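Local atomic coordinates of DNMT2 (Spodoptera frugiperda, PDB entry 4H0N), a protein that probably methylates cytosine 38 in the anticodon loop of tRNA(Asp), and cytosine in DNA, with S-adenosyl-L-methionine as methyl donor. Residues L74-F82 / P94-L102; L148-R159 / G316-L327. The protein carries 3 engineered substitutions. One frame throughout, in Å; residues are numbered along the deposited sequence.

Contact 1 joins the loop of the probable catalytic cysteine, after strand 72-75, to the loop and helix start at 94-102. Contact 2 joins segment 148-159, the end of an outermost sheet strand and the loop after it, to 316-327 and its C-terminal helix. Their centres lie about 22 Å apart. Both touch the same cofactor product, S-adenosyl-L-homocysteine, contact 1 at its adenine and amino nitrogen, contact 2 at its carboxylate. Contact 1 is partly buried: apolar beside the sheet, more polar toward the surface. Contact 2 is buried. S318 bonds the cofactor, R159 meets the backbone behind it, N320 caps the helix, and aliphatic side chains pack along the helix. The two share no segment.

Contact 1: residues L74-F82 / P94-L102; sequences LMSPPCQPF and PRTNSFLYL. With SAH (S-adenosyl-L-homocysteine), chain E.
N97 fits between F82 and the backbone of 80-81, and these residues dominate the contact. Its CB lies over one face of the F82 ring, with N97 CB 3.2 Å from F82 CE1. From CB the amide runs outward past the rim at CZ, its plane 25° from that of the ring. The amide nitrogen ND2 sits near F82 CZ and also faces the Q80 carbonyl. The backbone is tied more plainly: N97 N donates to P81 O at 3.1 Å, an almost straight bond of 170°. The ring of F82 also reaches the helix start, where its CE1 is 4.0 Å from L100 CG.

Q80 lies next to N97. Its CG stands anti to the carbonyl carbon (chi1 -75°), and the extended chain runs along the backbone of 95-96. There NE2 is 3.5 Å from R95 O. OE1 lies near the adenine, 3.9 Å from N7 of SAH, too far for a hydrogen bond.

Nearer the sheet the contact is apolar. The SD of M75 lies in the plane of the F99 ring, at its edge, a Met-aromatic contact, and M75 CE is 3.8 Å from F99 CE1. P77 leans on the same ring, and L102 reaches the sulfur of M75.

Segment 74-82 carries the Pro-Cys-Gln signature of the C5-methyltransferases, with C79 the probable nucleophile. S76 OG accepts from the cofactor amino nitrogen N at 2.6 Å. S98 OG takes a weak bond from the adenine N6 at 2.9 Å. Apolar side chains meet at the sheet. Farther out, the P81 carbonyl and the F82 ring hold N97, while Q80 and S98 turn polar atoms toward the adenine. The two segments, one with the probable nucleophile, thus form part of one cofactor pocket.

Contact 2: residues L148-R159 / G316-L327; sequences LCPSTVGVPNSR and GNSVNVKVISEL. With SAH (S-adenosyl-L-homocysteine), chain E.
R159 turns the edge of its guanidinium to the backbone of 316-318. NH2 donates weakly to G316 O at 3.3 Å, with a fairly straight N-H (162°). S318 O is at the same edge, but its modelled distance to NH2 is too short to trust. The chain of R159 is extended from CG to NE, which carries the group this far, and NH1 bonds weakly to F233 O. The flat amide of N320 has its ND2 3.7 Å from P150 CB, with V155 CG1 4.0 Å from the same ND2. Its other end caps the helix. N320 is the N-cap of 321-332, and OD1 accepts from V323 N at 3.0 Å and more weakly from K322 N.

G316-V319 is the Gly-Asn-Ser-Val run of this methyltransferase family. S318 OG donates to the SAH carboxylate oxygen OXT at 2.6 Å.

Down the helix the contact is aliphatic. V153 CG1 lies 3.5 Å from K322 CE as the two side chains pass in opposite directions. V323 fits between V153, P150 and L148. L148 and L327 meet tip to tip, CD1 to CD2 at 3.9 Å, against Y163 of strand 161-168.

Contact 1: residues L74-F82 / P94-L102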
loop_
_atom_site.group_PDB
_atom_site.type_symbol
_atom_site.label_atom_id
_atom_site.label_comp_id
_atom_site.label_asym_id
_atom_site.label_seq_id
_atom_site.Cartn_x
_atom_site.Cartn_y
_atom_site.Cartn_z
ATOM N N LEU A 74 4.121 -2.056 13.597
ATOM C CA LEU A 74 3.433 -1.951 12.311
ATOM C C LEU A 74 4.469 -1.976 11.196
ATOM O O LEU A 74 5.394 -1.163 11.175
ATOM C CB LEU A 74 2.615 -0.663 12.234
ATOM C CG LEU A 74 1.529 -0.498 13.293
ATOM C CD1 LEU A 74 0.770 0.790 13.049
ATOM C CD2 LEU A 74 0.589 -1.693 13.294
ATOM N N MET A 75 4.323 -2.907 10.266
ATOM C CA MET A 75 5.372 -3.101 9.283
ATOM C C MET A 75 4.890 -3.582 7.925
ATOM O O MET A 75 4.027 -4.446 7.828
ATOM C CB MET A 75 6.412 -4.072 9.834
ATOM C CG MET A 75 5.863 -5.432 10.199
ATOM S SD MET A 75 7.194 -6.521 10.736
ATOM C CE MET A 75 6.299 -8.039 11.038
ATOM N N SER A 76 5.467 -3.018 6.872
ATOM C CA SER A 76 5.204 -3.497 5.523
ATOM C C SER A 76 6.509 -3.689 4.754
ATOM O O SER A 76 6.840 -2.892 3.878
ATOM C CB SER A 76 4.255 -2.548 4.779
ATOM O OG SER A 76 4.612 -1.193 4.986
ATOM N N PRO A 77 7.252 -4.758 5.087
ATOM C CA PRO A 77 8.544 -5.052 4.460
ATOM C C PRO A 77 8.407 -5.351 2.971
ATOM O O PRO A 77 7.575 -6.171 2.583
ATOM C CB PRO A 77 9.026 -6.294 5.217
ATOM C CG PRO A 77 7.787 -6.925 5.748
ATOM C CD PRO A 77 6.862 -5.792 6.062
ATOM N N PRO A 78 9.226 -4.690 2.141
ATOM C CA PRO A 78 9.168 -4.813 0.684
ATOM C C PRO A 78 9.678 -6.166 0.214
ATOM O O PRO A 78 10.409 -6.836 0.945
ATOM C CB PRO A 78 10.127 -3.721 0.220
ATOM C CG PRO A 78 11.128 -3.635 1.317
ATOM C CD PRO A 78 10.337 -3.822 2.572
ATOM N N CYS A 79 9.344 -6.545 -1.010
ATOM C CA CYS A 79 9.886 -7.756 -1.603
ATOM C C CYS A 79 11.162 -7.430 -2.363
ATOM O O CYS A 79 11.144 -6.865 -3.436
ATOM C CB CYS A 79 8.878 -8.355 -2.553
ATOM S SG CYS A 79 9.001 -10.113 -2.844
ATOM N N GLN A 80 12.269 -7.831 -1.773
ATOM C CA GLN A 80 13.574 -7.547 -2.274
ATOM C C GLN A 80 14.301 -8.844 -2.265
ATOM O O GLN A 80 13.948 -9.733 -1.529
ATOM C CB GLN A 80 14.268 -6.570 -1.370
ATOM C CG GLN A 80 13.753 -5.177 -1.516
ATOM C CD GLN A 80 14.589 -4.201 -0.755
ATOM O OE1 GLN A 80 14.697 -4.294 0.443
ATOM N NE2 GLN A 80 15.161 -3.243 -1.445
ATOM N N PRO A 81 15.298 -8.955 -3.118
ATOM C CA PRO A 81 16.055 -10.187 -3.281
ATOM C C PRO A 81 16.999 -10.517 -2.150
ATOM O O PRO A 81 17.417 -9.668 -1.413
ATOM C CB PRO A 81 16.855 -9.932 -4.549
ATOM C CG PRO A 81 16.787 -8.475 -4.773
ATOM C CD PRO A 81 15.447 -8.089 -4.283
ATOM N N PHE A 82 17.298 -11.790 -2.019
ATOM C CA PHE A 82 18.426 -12.246 -1.255
ATOM C C PHE A 82 19.576 -12.668 -2.155
ATOM O O PHE A 82 20.702 -12.619 -1.756
ATOM C CB PHE A 82 18.004 -13.412 -0.375
ATOM C CG PHE A 82 16.750 -13.157 0.384
ATOM C CD1 PHE A 82 16.804 -12.693 1.667
ATOM C CD2 PHE A 82 15.528 -13.348 -0.201
ATOM C CE1 PHE A 82 15.663 -12.447 2.371
ATOM C CE2 PHE A 82 14.377 -13.094 0.493
ATOM C CZ PHE A 82 14.448 -12.646 1.788
ATOM N N PRO A 94 21.925 -1.870 0.676
ATOM C CA PRO A 94 20.618 -1.329 1.076
ATOM C C PRO A 94 19.460 -1.917 0.285
ATOM O O PRO A 94 18.302 -1.690 0.632
ATOM C CB PRO A 94 20.740 0.164 0.749
ATOM C CG PRO A 94 22.202 0.424 0.607
ATOM C CD PRO A 94 22.786 -0.836 0.080
ATOM N N ARG A 95 19.764 -2.658 -0.771
ATOM C CA ARG A 95 18.717 -3.175 -1.634
ATOM C C ARG A 95 18.466 -4.666 -1.437
ATOM O O ARG A 95 17.901 -5.324 -2.308
ATOM C CB ARG A 95 19.031 -2.862 -3.099
ATOM C CG ARG A 95 20.406 -3.312 -3.548
ATOM C CD ARG A 95 20.763 -2.744 -4.915
ATOM N NE ARG A 95 20.946 -1.294 -4.884
ATOM C CZ ARG A 95 22.092 -0.693 -4.578
ATOM N NH1 ARG A 95 23.162 -1.414 -4.271
ATOM N NH2 ARG A 95 22.168 0.632 -4.577
ATOM N N THR A 96 18.875 -5.205 -0.295
ATOM C CA THR A 96 18.557 -6.598 -0.011
ATOM C C THR A 96 17.578 -6.768 1.138
ATOM O O THR A 96 17.514 -5.944 2.054
ATOM C CB THR A 96 19.799 -7.476 0.237
ATOM O OG1 THR A 96 19.821 -7.910 1.601
ATOM C CG2 THR A 96 21.055 -6.721 -0.080
ATOM N N ASN A 97 16.823 -7.857 1.073
ATOM C CA ASN A 97 15.744 -8.102 2.013
ATOM C C ASN A 97 16.220 -8.083 3.463
ATOM O O ASN A 97 17.232 -8.687 3.817
ATOM C CB ASN A 97 15.035 -9.411 1.680
ATOM C CG ASN A 97 13.543 -9.321 1.875
ATOM O OD1 ASN A 97 13.058 -8.541 2.697
ATOM N ND2 ASN A 97 12.800 -10.114 1.116
ATOM N N SER A 98 15.470 -7.369 4.291
ATOM C CA SER A 98 15.864 -7.097 5.660
ATOM C C SER A 98 14.988 -7.864 6.638
ATOM O O SER A 98 15.270 -7.903 7.833
ATOM C CB SER A 98 15.745 -5.596 5.920
ATOM O OG SER A 98 15.894 -4.870 4.705
ATOM N N PHE A 99 13.933 -8.482 6.116
ATOM C CA PHE A 99 12.894 -9.101 6.938
ATOM C C PHE A 99 13.394 -10.265 7.790
ATOM O O PHE A 99 12.927 -10.464 8.917
ATOM C CB PHE A 99 11.729 -9.560 6.060
ATOM C CG PHE A 99 10.482 -9.872 6.831
ATOM C CD1 PHE A 99 9.922 -8.925 7.673
ATOM C CD2 PHE A 99 9.862 -11.106 6.712
ATOM C CE1 PHE A 99 8.771 -9.205 8.391
ATOM C CE2 PHE A 99 8.711 -11.392 7.429
ATOM C CZ PHE A 99 8.166 -10.442 8.269
ATOM N N LEU A 100 14.335 -11.032 7.248
ATOM C CA LEU A 100 14.915 -12.158 7.970
ATOM C C LEU A 100 15.515 -11.732 9.308
ATOM O O LEU A 100 15.536 -12.510 10.261
ATOM C CB LEU A 100 15.982 -12.855 7.124
ATOM C CG LEU A 100 15.462 -13.848 6.088
ATOM C CD1 LEU A 100 16.605 -14.684 5.540
ATOM C CD2 LEU A 100 14.379 -14.735 6.683
ATOM N N TYR A 101 16.005 -10.497 9.368
ATOM C CA TYR A 101 16.561 -9.955 10.595
ATOM C C TYR A 101 15.497 -9.823 11.680
ATOM O O TYR A 101 15.770 -10.067 12.856
ATOM C CB TYR A 101 17.207 -8.599 10.339
ATOM C CG TYR A 101 17.706 -7.938 11.596
ATOM C CD1 TYR A 101 17.032 -6.856 12.153
ATOM C CD2 TYR A 101 18.845 -8.410 12.242
ATOM C CE1 TYR A 101 17.489 -6.252 13.305
ATOM C CE2 TYR A 101 19.308 -7.812 13.400
ATOM C CZ TYR A 101 18.629 -6.732 13.926
ATOM O OH TYR A 101 19.090 -6.136 15.075
ATOM N N LEU A 102 14.288 -9.438 11.280
ATOM C CA LEU A 102 13.187 -9.277 12.227
ATOM C C LEU A 102 12.778 -10.609 12.837
ATOM O O LEU A 102 12.692 -10.734 14.059
ATOM C CB LEU A 102 11.986 -8.608 11.560
ATOM C CG LEU A 102 12.229 -7.177 11.081
ATOM C CD1 LEU A 102 10.938 -6.549 10.588
ATOM C CD2 LEU A 102 12.862 -6.330 12.179
HETATM N N SAH E . 3.936 1.143 4.017
HETATM C CA SAH E . 4.803 2.268 3.682
HETATM C CB SAH E . 5.987 1.866 2.795
HETATM C CG SAH E . 6.101 0.409 2.353
HETATM S SD SAH E . 7.151 0.249 0.881
HETATM C C SAH E . 4.019 3.440 3.082
HETATM O O SAH E . 4.496 4.139 2.185
HETATM O OXT SAH E . 2.895 3.729 3.486
HETATM C "C5'" SAH E . 8.608 -0.223 1.852
HETATM C "C4'" SAH E . 9.524 0.945 2.222
HETATM O "O4'" SAH E . 10.467 0.513 3.183
HETATM C "C3'" SAH E . 10.322 1.503 1.051
HETATM O "O3'" SAH E . 9.874 2.806 0.747
HETATM C "C2'" SAH E . 11.771 1.536 1.513
HETATM O "O2'" SAH E . 12.314 2.833 1.412
HETATM C "C1'" SAH E . 11.729 1.116 2.971
HETATM N N9 SAH E . 12.813 0.167 3.301
HETATM C C8 SAH E . 13.264 -0.876 2.532
HETATM N N7 SAH E . 14.264 -1.503 3.195
HETATM C C5 SAH E . 14.461 -0.876 4.377
HETATM C C6 SAH E . 15.347 -1.100 5.425
HETATM N N6 SAH E . 16.222 -2.100 5.364
HETATM N N1 SAH E . 15.314 -0.276 6.532
HETATM C C2 SAH E . 14.407 0.763 6.593
HETATM N N3 SAH E . 13.532 0.982 5.549
HETATM C C4 SAH E . 13.557 0.176 4.457
#

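Contact 2: residues L148-R159 / G316-L327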
loop_
_atom_site.group_PDB
_atom_site.type_symbol
_atom_site.label_atom_id
_atom_site.label_comp_id
_atom_site.label_asym_id
_atom_site.label_seq_id
_atom_site.Cartn_x
_atom_site.Cartn_y
_atom_site.Cartn_z
ATOM N N LEU A 148 -6.731 -9.740 1.708
ATOM C CA LEU A 148 -7.775 -8.746 1.553
ATOM C C LEU A 148 -7.548 -7.805 0.392
ATOM O O LEU A 148 -6.418 -7.433 0.063
ATOM C CB LEU A 148 -7.909 -7.921 2.820
ATOM C CG LEU A 148 -8.317 -8.717 4.049
ATOM C CD1 LEU A 148 -8.429 -7.789 5.236
ATOM C CD2 LEU A 148 -9.632 -9.432 3.795
ATOM N N CYS A 149 -8.662 -7.424 -0.215
ATOM C CA CYS A 149 -8.705 -6.408 -1.238
ATOM C C CYS A 149 -9.593 -5.311 -0.672
ATOM O O CYS A 149 -10.546 -5.603 0.049
ATOM C CB CYS A 149 -9.327 -6.998 -2.497
ATOM S SG CYS A 149 -9.169 -5.971 -3.935
ATOM N N PRO A 150 -9.272 -4.042 -0.965
ATOM C CA PRO A 150 -10.097 -2.921 -0.507
ATOM C C PRO A 150 -11.509 -2.949 -1.098
ATOM O O PRO A 150 -12.400 -2.286 -0.579
ATOM C CB PRO A 150 -9.343 -1.696 -1.036
ATOM C CG PRO A 150 -7.959 -2.139 -1.203
ATOM C CD PRO A 150 -8.031 -3.581 -1.606
ATOM N N SER A 151 -11.705 -3.698 -2.179
ATOM C CA SER A 151 -13.011 -3.769 -2.823
ATOM C C SER A 151 -14.037 -4.495 -1.963
ATOM O O SER A 151 -15.237 -4.386 -2.207
ATOM C CB SER A 151 -12.907 -4.425 -4.201
ATOM O OG SER A 151 -12.195 -5.649 -4.138
ATOM N N THR A 152 -13.574 -5.234 -0.962
ATOM C CA THR A 152 -14.497 -5.894 -0.048
ATOM C C THR A 152 -14.764 -5.000 1.155
ATOM O O THR A 152 -15.769 -5.155 1.845
ATOM C CB THR A 152 -13.994 -7.282 0.408
ATOM O OG1 THR A 152 -12.995 -7.135 1.425
ATOM C CG2 THR A 152 -13.431 -8.064 -0.777
ATOM N N VAL A 153 -13.867 -4.048 1.383
ATOM C CA VAL A 153 -14.037 -3.060 2.447
ATOM C C VAL A 153 -14.769 -1.807 1.914
ATOM O O VAL A 153 -14.640 -0.705 2.449
ATOM C CB VAL A 153 -12.663 -2.711 3.100
ATOM C CG1 VAL A 153 -12.833 -1.995 4.427
ATOM C CG2 VAL A 153 -11.868 -3.981 3.330
ATOM N N GLY A 154 -15.543 -1.984 0.848
ATOM C CA GLY A 154 -16.347 -0.897 0.312
ATOM C C GLY A 154 -15.561 0.210 -0.370
ATOM O O GLY A 154 -16.066 1.319 -0.550
ATOM N N VAL A 155 -14.327 -0.087 -0.757
ATOM C CA VAL A 155 -13.484 0.883 -1.444
ATOM C C VAL A 155 -13.279 0.462 -2.897
ATOM O O VAL A 155 -12.867 -0.663 -3.163
ATOM C CB VAL A 155 -12.128 1.021 -0.738
ATOM C CG1 VAL A 155 -11.286 2.103 -1.395
ATOM C CG2 VAL A 155 -12.342 1.327 0.738
ATOM N N PRO A 156 -13.580 1.365 -3.845
ATOM C CA PRO A 156 -13.559 1.041 -5.277
ATOM C C PRO A 156 -12.147 0.949 -5.839
ATOM O O PRO A 156 -11.747 1.790 -6.640
ATOM C CB PRO A 156 -14.302 2.220 -5.911
ATOM C CG PRO A 156 -14.034 3.354 -4.992
ATOM C CD PRO A 156 -13.968 2.767 -3.603
ATOM N N ASN A 157 -11.413 -0.075 -5.423
ATOM C CA ASN A 157 -10.044 -0.271 -5.876
ATOM C C ASN A 157 -9.554 -1.674 -5.544
ATOM O O ASN A 157 -9.871 -2.221 -4.485
ATOM C CB ASN A 157 -9.116 0.783 -5.260
ATOM C CG ASN A 157 -7.670 0.608 -5.683
ATOM O OD1 ASN A 157 -6.825 0.189 -4.894
ATOM N ND2 ASN A 157 -7.380 0.923 -6.936
ATOM N N SER A 158 -8.795 -2.256 -6.466
ATOM C CA SER A 158 -8.170 -3.549 -6.239
ATOM C C SER A 158 -6.766 -3.367 -5.679
ATOM O O SER A 158 -5.993 -2.547 -6.168
ATOM C CB SER A 158 -8.115 -4.369 -7.530
ATOM O OG SER A 158 -9.409 -4.778 -7.929
ATOM N N ARG A 159 -6.444 -4.130 -4.645
ATOM C CA ARG A 159 -5.128 -4.075 -4.042
ATOM C C ARG A 159 -4.998 -5.283 -3.137
ATOM O O ARG A 159 -4.928 -5.168 -1.911
ATOM C CB ARG A 159 -4.938 -2.774 -3.260
ATOM C CG ARG A 159 -3.483 -2.411 -3.003
ATOM C CD ARG A 159 -3.369 -1.016 -2.419
ATOM N NE ARG A 159 -2.005 -0.688 -2.017
ATOM C CZ ARG A 159 -1.085 -0.178 -2.830
ATOM N NH1 ARG A 159 -1.368 0.059 -4.106
ATOM N NH2 ARG A 159 0.128 0.094 -2.365
ATOM N N GLY A 316 2.522 4.270 -4.962
ATOM C CA GLY A 316 2.458 2.876 -5.366
ATOM C C GLY A 316 3.002 1.889 -4.343
ATOM O O GLY A 316 2.677 0.702 -4.393
ATOM N N ASN A 317 3.829 2.376 -3.420
ATOM C CA ASN A 317 4.420 1.529 -2.388
ATOM C C ASN A 317 3.635 1.554 -1.078
ATOM O O ASN A 317 3.923 0.789 -0.155
ATOM C CB ASN A 317 5.866 1.952 -2.112
ATOM C CG ASN A 317 6.787 1.714 -3.295
ATOM O OD1 ASN A 317 6.663 0.718 -4.009
ATOM N ND2 ASN A 317 7.722 2.632 -3.507
ATOM N N SER A 318 2.642 2.434 -0.994
ATOM C CA SER A 318 1.953 2.659 0.270
ATOM C C SER A 318 0.837 1.653 0.538
ATOM O O SER A 318 0.687 0.655 -0.174
ATOM C CB SER A 318 1.417 4.087 0.348
ATOM O OG SER A 318 1.144 4.444 1.690
ATOM N N VAL A 319 0.058 1.924 1.576
ATOM C CA VAL A 319 -0.984 1.013 2.020
ATOM C C VAL A 319 -2.359 1.631 1.827
ATOM O O VAL A 319 -2.482 2.850 1.691
ATOM C CB VAL A 319 -0.825 0.704 3.516
ATOM C CG1 VAL A 319 0.602 0.298 3.830
ATOM C CG2 VAL A 319 -1.220 1.915 4.353
ATOM N N ASN A 320 -3.395 0.796 1.810
ATOM C CA ASN A 320 -4.752 1.315 1.931
ATOM C C ASN A 320 -5.042 1.561 3.407
ATOM O O ASN A 320 -5.107 0.626 4.198
ATOM C CB ASN A 320 -5.787 0.363 1.338
ATOM C CG ASN A 320 -7.206 0.909 1.448
ATOM O OD1 ASN A 320 -7.802 0.920 2.529
ATOM N ND2 ASN A 320 -7.750 1.370 0.327
ATOM N N VAL A 321 -5.207 2.827 3.765
ATOM C CA VAL A 321 -5.390 3.224 5.153
ATOM C C VAL A 321 -6.623 2.580 5.803
ATOM O O VAL A 321 -6.611 2.263 6.990
ATOM C CB VAL A 321 -5.410 4.773 5.281
ATOM C CG1 VAL A 321 -5.889 5.220 6.647
ATOM C CG2 VAL A 321 -4.031 5.336 4.990
ATOM N N LYS A 322 -7.669 2.355 5.018
ATOM C CA LYS A 322 -8.918 1.819 5.558
ATOM C C LYS A 322 -8.820 0.359 5.984
ATOM O O LYS A 322 -9.253 -0.008 7.075
ATOM C CB LYS A 322 -10.055 1.996 4.555
ATOM C CG LYS A 322 -11.319 1.245 4.906
ATOM C CD LYS A 322 -12.512 2.170 4.867
ATOM C CE LYS A 322 -13.789 1.392 4.603
ATOM N NZ LYS A 322 -15.019 2.155 4.949
ATOM N N VAL A 323 -8.254 -0.474 5.121
ATOM C CA VAL A 323 -8.118 -1.893 5.418
ATOM C C VAL A 323 -7.310 -2.126 6.697
ATOM O O VAL A 323 -7.680 -2.956 7.530
ATOM C CB VAL A 323 -7.471 -2.651 4.245
ATOM C CG1 VAL A 323 -7.283 -4.118 4.592
ATOM C CG2 VAL A 323 -8.323 -2.506 2.995
ATOM N N ILE A 324 -6.223 -1.380 6.862
ATOM C CA ILE A 324 -5.360 -1.558 8.029
ATOM C C ILE A 324 -6.051 -1.101 9.309
ATOM O O ILE A 324 -5.922 -1.731 10.363
ATOM C CB ILE A 324 -4.019 -0.828 7.853
ATOM C CG1 ILE A 324 -3.234 -1.467 6.715
ATOM C CG2 ILE A 324 -3.196 -0.870 9.133
ATOM C CD1 ILE A 324 -1.916 -0.848 6.517
ATOM N N SER A 325 -6.796 -0.008 9.202
ATOM C CA SER A 325 -7.580 0.491 10.315
ATOM C C SER A 325 -8.559 -0.587 10.779
ATOM O O SER A 325 -8.736 -0.814 11.981
ATOM C CB SER A 325 -8.321 1.758 9.901
ATOM O OG SER A 325 -8.932 2.378 11.017
ATOM N N GLU A 326 -9.177 -1.273 9.823
ATOM C CA GLU A 326 -10.100 -2.356 10.155
ATOM C C GLU A 326 -9.420 -3.566 10.796
ATOM O O GLU A 326 -10.004 -4.217 11.657
ATOM C CB GLU A 326 -10.916 -2.775 8.930
ATOM C CG GLU A 326 -11.907 -1.715 8.477
ATOM C CD GLU A 326 -12.875 -1.311 9.578
ATOM O OE1 GLU A 326 -13.485 -2.206 10.207
ATOM O OE2 GLU A 326 -13.021 -0.095 9.823
ATOM N N LEU A 327 -8.195 -3.870 10.374
ATOM C CA LEU A 327 -7.446 -4.984 10.953
ATOM C C LEU A 327 -6.933 -4.613 12.340
ATOM O O LEU A 327 -6.901 -5.451 13.245
ATOM C CB LEU A 327 -6.280 -5.390 10.050
ATOM C CG LEU A 327 -6.606 -6.067 8.718
ATOM C CD1 LEU A 327 -5.363 -6.173 7.864
ATOM C CD2 LEU A 327 -7.207 -7.438 8.938
HETATM N N SAH E . 3.936 1.143 4.017
HETATM C CA SAH E . 4.803 2.268 3.682
HETATM C CB SAH E . 5.987 1.866 2.795
HETATM C CG SAH E . 6.101 0.409 2.353
HETATM S SD SAH E . 7.151 0.249 0.881
HETATM C C SAH E . 4.019 3.440 3.082
HETATM O O SAH E . 4.496 4.139 2.185
HETATM O OXT SAH E . 2.895 3.729 3.486
HETATM C "C5'" SAH E . 8.608 -0.223 1.852
HETATM C "C4'" SAH E . 9.524 0.945 2.222
HETATM O "O4'" SAH E . 10.467 0.513 3.183
HETATM C "C3'" SAH E . 10.322 1.503 1.051
HETATM O "O3'" SAH E . 9.874 2.806 0.747
HETATM C "C2'" SAH E . 11.771 1.536 1.513
HETATM O "O2'" SAH E . 12.314 2.833 1.412
HETATM C "C1'" SAH E . 11.729 1.116 2.971
HETATM N N9 SAH E . 12.813 0.167 3.301
HETATM C C8 SAH E . 13.264 -0.876 2.532
HETATM N N7 SAH E . 14.264 -1.503 3.195
HETATM C C5 SAH E . 14.461 -0.876 4.377
HETATM C C6 SAH E . 15.347 -1.100 5.425
HETATM N N6 SAH E . 16.222 -2.100 5.364
HETATM N N1 SAH E . 15.314 -0.276 6.532
HETATM C C2 SAH E . 14.407 0.763 6.593
HETATM N N3 SAH E . 13.532 0.982 5.549
HETATM C C4 SAH E . 13.557 0.176 4.457
#